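UDP-N-acetylglucosamine 2-epimerase (Methanocaldococcus jannaschii, PDB 4NES) probably interconverts UDP-N-acetylglucosamine and UDP-N-acetylmannosamine by reversible epimerisation at C-2 of the sugar, working as a homodimer. Local coordinates at residues I14-S17 / P18-R21; T170-D173 / A174-N178. All blocks are in the same frame, centred on the assembly; numbering follows the deposited sequence.

Contact 1. Residues I14-S17 / P18-R21; sequences IKLS and PIIR. With UDP (uridine-5'-diphosphate), chain C.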
loop_
_atom_site.group_PDB
_atom_site.type_symbol
_atom_site.label_atom_id
_atom_site.label_comp_id
_atom_site.label_asym_id
_atom_site.label_seq_id
_atom_site.Cartn_x
_atom_site.Cartn_y
_atom_site.Cartn_z
ATOM N N ILE A 14 -23.699 -1.635 1.002
ATOM C CA ILE A 14 -24.664 -0.901 0.189
ATOM C C ILE A 14 -24.141 -0.743 -1.243
ATOM O O ILE A 14 -24.859 -1.035 -2.209
ATOM C CB ILE A 14 -24.968 0.470 0.838
ATOM C CG1 ILE A 14 -25.692 0.272 2.179
ATOM C CG2 ILE A 14 -25.758 1.360 -0.115
ATOM C CD1 ILE A 14 -25.699 1.508 3.041
ATOM N N LYS A 15 -22.889 -0.320 -1.388
ATOM C CA LYS A 15 -22.343 -0.055 -2.713
ATOM C C LYS A 15 -22.002 -1.307 -3.517
ATOM O O LYS A 15 -21.884 -1.248 -4.741
ATOM C CB LYS A 15 -21.149 0.907 -2.619
ATOM C CG LYS A 15 -21.618 2.339 -2.459
ATOM C CD LYS A 15 -20.476 3.303 -2.154
ATOM C CE LYS A 15 -20.929 4.755 -2.279
ATOM N NZ LYS A 15 -19.857 5.726 -1.869
ATOM N N LEU A 16 -21.849 -2.438 -2.840
ATOM C CA LEU A 16 -21.648 -3.712 -3.534
ATOM C C LEU A 16 -22.963 -4.387 -3.887
ATOM O O LEU A 16 -22.985 -5.280 -4.737
ATOM C CB LEU A 16 -20.789 -4.676 -2.707
ATOM C CG LEU A 16 -19.304 -4.314 -2.715
ATOM C CD1 LEU A 16 -18.597 -4.972 -1.532
ATOM C CD2 LEU A 16 -18.657 -4.706 -4.056
ATOM N N SER A 17 -24.061 -3.977 -3.259
ATOM C CA SER A 17 -25.355 -4.603 -3.547
ATOM C C SER A 17 -25.752 -4.630 -5.040
ATOM O O SER A 17 -26.269 -5.653 -5.510
ATOM C CB SER A 17 -26.485 -4.075 -2.632
ATOM O OG SER A 17 -26.891 -2.746 -2.921
ATOM N N PRO A 18 -25.488 -3.547 -5.802
ATOM C CA PRO A 18 -25.825 -3.642 -7.230
ATOM C C PRO A 18 -24.931 -4.610 -7.996
ATOM O O PRO A 18 -25.370 -5.169 -9.018
ATOM C CB PRO A 18 -25.614 -2.216 -7.739
ATOM C CG PRO A 18 -25.769 -1.343 -6.504
ATOM C CD PRO A 18 -25.159 -2.161 -5.409
ATOM N N ILE A 19 -23.695 -4.796 -7.540
ATOM C CA ILE A 19 -22.806 -5.780 -8.157
ATOM C C ILE A 19 -23.287 -7.196 -7.860
ATOM O O ILE A 19 -23.337 -8.063 -8.756
ATOM C CB ILE A 19 -21.353 -5.559 -7.702
ATOM C CG1 ILE A 19 -20.829 -4.288 -8.367
ATOM C CG2 ILE A 19 -20.487 -6.758 -8.060
ATOM C CD1 ILE A 19 -19.569 -3.741 -7.736
ATOM N N ILE A 20 -23.693 -7.426 -6.618
ATOM C CA ILE A 20 -24.302 -8.693 -6.239
ATOM C C ILE A 20 -25.574 -8.963 -7.049
ATOM O O ILE A 20 -25.754 -10.087 -7.549
ATOM C CB ILE A 20 -24.564 -8.740 -4.718
ATOM C CG1 ILE A 20 -23.217 -8.777 -3.984
ATOM C CG2 ILE A 20 -25.464 -9.925 -4.341
ATOM C CD1 ILE A 20 -23.280 -8.449 -2.504
ATOM N N ARG A 21 -26.433 -7.957 -7.224
ATOM C CA ARG A 21 -27.651 -8.121 -8.040
ATOM C C ARG A 21 -27.293 -8.575 -9.457
ATOM O O ARG A 21 -27.932 -9.476 -10.037
ATOM C CB ARG A 21 -28.439 -6.809 -8.110
ATOM C CG ARG A 21 -29.226 -6.428 -6.852
ATOM C CD ARG A 21 -30.464 -7.301 -6.652
ATOM N NE ARG A 21 -30.149 -8.529 -5.929
ATOM C CZ ARG A 21 -30.064 -8.615 -4.604
ATOM N NH1 ARG A 21 -30.281 -7.545 -3.847
ATOM N NH2 ARG A 21 -29.764 -9.769 -4.032
HETATM N N1 UDP C . -26.655 4.970 5.983
HETATM C C2 UDP C . -27.642 4.161 6.436
HETATM N N3 UDP C . -28.162 4.364 7.666
HETATM C C4 UDP C . -27.732 5.352 8.481
HETATM C C5 UDP C . -26.710 6.207 8.047
HETATM C C6 UDP C . -26.179 5.976 6.773
HETATM O O2 UDP C . -28.070 3.244 5.732
HETATM O O4 UDP C . -28.298 5.511 9.742
HETATM C "C1'" UDP C . -26.014 4.771 4.671
HETATM C "C2'" UDP C . -26.070 5.843 3.715
HETATM O "O2'" UDP C . -27.323 5.867 3.069
HETATM C "C3'" UDP C . -24.928 5.566 2.833
HETATM C "C4'" UDP C . -23.978 4.874 3.692
HETATM O "O4'" UDP C . -24.616 4.641 4.923
HETATM O "O3'" UDP C . -25.238 4.753 1.736
HETATM C "C5'" UDP C . -22.748 5.664 3.987
HETATM O "O5'" UDP C . -21.917 5.017 4.919
HETATM P PA UDP C . -21.012 5.808 5.951
HETATM O O1A UDP C . -20.997 5.029 7.249
HETATM O O2A UDP C . -21.557 7.210 6.121
HETATM O O3A UDP C . -19.531 5.809 5.407
HETATM P PB UDP C . -18.778 6.574 4.264
HETATM O O1B UDP C . -19.672 6.689 3.038
HETATM O O2B UDP C . -18.347 7.921 4.785
HETATM O O3B UDP C . -17.588 5.688 4.021
#
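The pyrrolidine ring of P18 meets the preceding helical turn with its CD corner. K15 O lies obliquely above one face, beyond that corner and 3.5 Å from P18 CD, while I14 O lies close to the ring plane at the edge, 3.4 Å from CD. Q177 of helix 170-183 covers the other face, and S17 OG comes in from that side, 3.1 Å from P18 CD. Proline has no N-H to offer I14 O, which instead accepts S17 OG at 2.8 Å and S17 N at 3.2 Å. The hydroxyl gets there because chi1 (72°) tucks it between backbone N and carbonyl carbon; it also has a weak hydrogen bond to Q177. This is a proline kink in helix 10-23, the first crossover of the Rossmann-like N-terminal domain of the GT-B fold. K15 O is taken by the hydroxyl of T170. Regular bonding resumes with I20 N to L16 O (2.9 Å, 168°) and R21 N to S17 O. L16 CD2 rests on I19 CD1 at 3.9 Å, with the leucine packed against strands 3-7 and 89-93. K15 NZ forms salt bridges with E117 and E293, and I14 CD1 touches the ribose of UDP, 3.5 Å from O3'.

Contact 2. Residues T170-D173 / A174-N178; sequences TIVD and ATLQN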
loop_
_atom_site.group_PDB
_atom_site.type_symbol
_atom_site.label_atom_id
_atom_site.label_comp_id
_atom_site.label_asym_id
_atom_site.label_seq_id
_atom_site.Cartn_x
_atom_site.Cartn_y
_atom_site.Cartn_z
ATOM N N THR A 170 -21.880 3.001 -8.318
ATOM C CA THR A 170 -22.953 2.055 -7.976
ATOM C C THR A 170 -23.960 2.598 -6.950
ATOM O O THR A 170 -25.055 2.035 -6.799
ATOM C CB THR A 170 -22.412 0.716 -7.443
ATOM O OG1 THR A 170 -21.654 0.956 -6.253
ATOM C CG2 THR A 170 -21.530 0.013 -8.476
ATOM N N ILE A 171 -23.614 3.665 -6.235
ATOM C CA ILE A 171 -24.568 4.247 -5.307
ATOM C C ILE A 171 -25.797 4.778 -6.047
ATOM O O ILE A 171 -26.901 4.796 -5.483
ATOM C CB ILE A 171 -23.930 5.344 -4.426
ATOM C CG1 ILE A 171 -24.801 5.613 -3.205
ATOM C CG2 ILE A 171 -23.668 6.617 -5.226
ATOM C CD1 ILE A 171 -24.942 4.416 -2.304
ATOM N N VAL A 172 -25.642 5.176 -7.312
ATOM C CA VAL A 172 -26.812 5.559 -8.102
ATOM C C VAL A 172 -27.739 4.360 -8.277
ATOM O O VAL A 172 -28.940 4.474 -8.037
ATOM C CB VAL A 172 -26.443 6.144 -9.483
ATOM C CG1 VAL A 172 -27.709 6.573 -10.238
ATOM C CG2 VAL A 172 -25.517 7.320 -9.326
ATOM N N ASP A 173 -27.186 3.220 -8.692
ATOM C CA ASP A 173 -27.972 1.988 -8.801
ATOM C C ASP A 173 -28.707 1.712 -7.494
ATOM O O ASP A 173 -29.898 1.412 -7.489
ATOM C CB ASP A 173 -27.096 0.740 -9.015
ATOM C CG ASP A 173 -26.082 0.857 -10.146
ATOM O OD1 ASP A 173 -25.594 1.951 -10.477
ATOM O OD2 ASP A 173 -25.711 -0.220 -10.668
ATOM N N ALA A 174 -27.981 1.769 -6.380
ATOM C CA ALA A 174 -28.545 1.410 -5.083
ATOM C C ALA A 174 -29.678 2.353 -4.682
ATOM O O ALA A 174 -30.748 1.914 -4.230
ATOM C CB ALA A 174 -27.467 1.395 -4.018
ATOM N N THR A 175 -29.454 3.646 -4.869
ATOM C CA THR A 175 -30.446 4.637 -4.486
ATOM C C THR A 175 -31.659 4.478 -5.403
ATOM O O THR A 175 -32.806 4.614 -4.960
ATOM C CB THR A 175 -29.852 6.072 -4.533
ATOM O OG1 THR A 175 -28.610 6.102 -3.817
ATOM C CG2 THR A 175 -30.794 7.066 -3.900
ATOM N N LEU A 176 -31.404 4.130 -6.664
ATOM C CA LEU A 176 -32.447 3.907 -7.667
ATOM C C LEU A 176 -33.148 2.543 -7.575
ATOM O O LEU A 176 -34.298 2.420 -8.013
ATOM C CB LEU A 176 -31.878 4.096 -9.077
ATOM C CG LEU A 176 -32.000 5.463 -9.758
ATOM C CD1 LEU A 176 -33.363 5.578 -10.440
ATOM C CD2 LEU A 176 -31.785 6.614 -8.782
ATOM N N GLN A 177 -32.475 1.521 -7.042
ATOM C CA GLN A 177 -33.118 0.214 -6.836
ATOM C C GLN A 177 -33.996 0.230 -5.570
ATOM O O GLN A 177 -35.017 -0.462 -5.514
ATOM C CB GLN A 177 -32.120 -1.001 -6.905
ATOM C CG GLN A 177 -30.872 -1.023 -5.945
ATOM C CD GLN A 177 -29.826 -2.181 -6.183
ATOM O OE1 GLN A 177 -29.280 -2.748 -5.220
ATOM N NE2 GLN A 177 -29.537 -2.486 -7.442
ATOM N N ASN A 178 -33.646 1.075 -4.598
ATOM C CA ASN A 178 -34.230 1.006 -3.250
ATOM C C ASN A 178 -35.168 2.143 -2.812
ATOM O O ASN A 178 -35.966 1.952 -1.889
ATOM C CB ASN A 178 -33.137 0.790 -2.194
ATOM C CG ASN A 178 -32.467 -0.564 -2.320
ATOM O OD1 ASN A 178 -33.028 -1.587 -1.928
ATOM N ND2 ASN A 178 -31.267 -0.578 -2.880
#
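A174 opens the second turn by donating its N-H to T170 O, 3.0 Å away and in the carbonyl plane. Its methyl carbon CB makes a loose apolar contact with I171 CD1 at 4.3 Å and also packs on Y271. T175 grips I171 O twice: its N at 2.9 Å and its OG1 at 2.7 Å approach from opposite faces of the carbonyl plane. Chi1 of -50° sets OG1 beside the backbone N, where it can fold back onto the previous turn, and OG1 is also hydrogen-bonded to Y271 OH. This doubly held carbonyl belongs to I171, whose side chain reaches helices 10-23 and 289-298. Helix 170-183 thus sits where the two Rossmann-like domains of the GT-B fold meet, in the region that follows the last strand of the first sheet, 164-166. L176, on the exposed side, bonds through N to V172 O (2.8 Å) and lays CD2 alongside the V172 side chain. At Q177 the helical bond is short and bent: N lies 2.6 Å from D173 O with an N-H...O angle of 138°. Q177 CG takes the cramped rotamer between N and C (chi1 56°), which presses it to 3.0 Å from the same oxygen. The D173 carboxylate itself points elsewhere, accepting the backbone N-H groups of S353 and G354 at the start of helix 353-363. Last comes N178, whose ND2 folds back to A174 O at 2.9 Å, supplementing a weak backbone bond to that carbonyl.

Contact 1 comes first along the chain, in helix 10-23 of the first beta-alpha-beta unit; contact 2 follows much later, in the first turns of helix 170-183, beyond strand 164-166 at the far edge of the same seven-stranded sheet. Their centres nevertheless lie 9 Å apart and the segments touch directly, with P18 CG packed 3.5 Å from both T170 O and D173 CB. The two helices therefore meet beside the interdomain cleft: I14 and I171 touch each other there, and both lie close to bound UDP. Two helices of the N-terminal domain are thus joined at the cleft that faces the C-terminal domain, which supplies many of the hydrogen bonds to UDP.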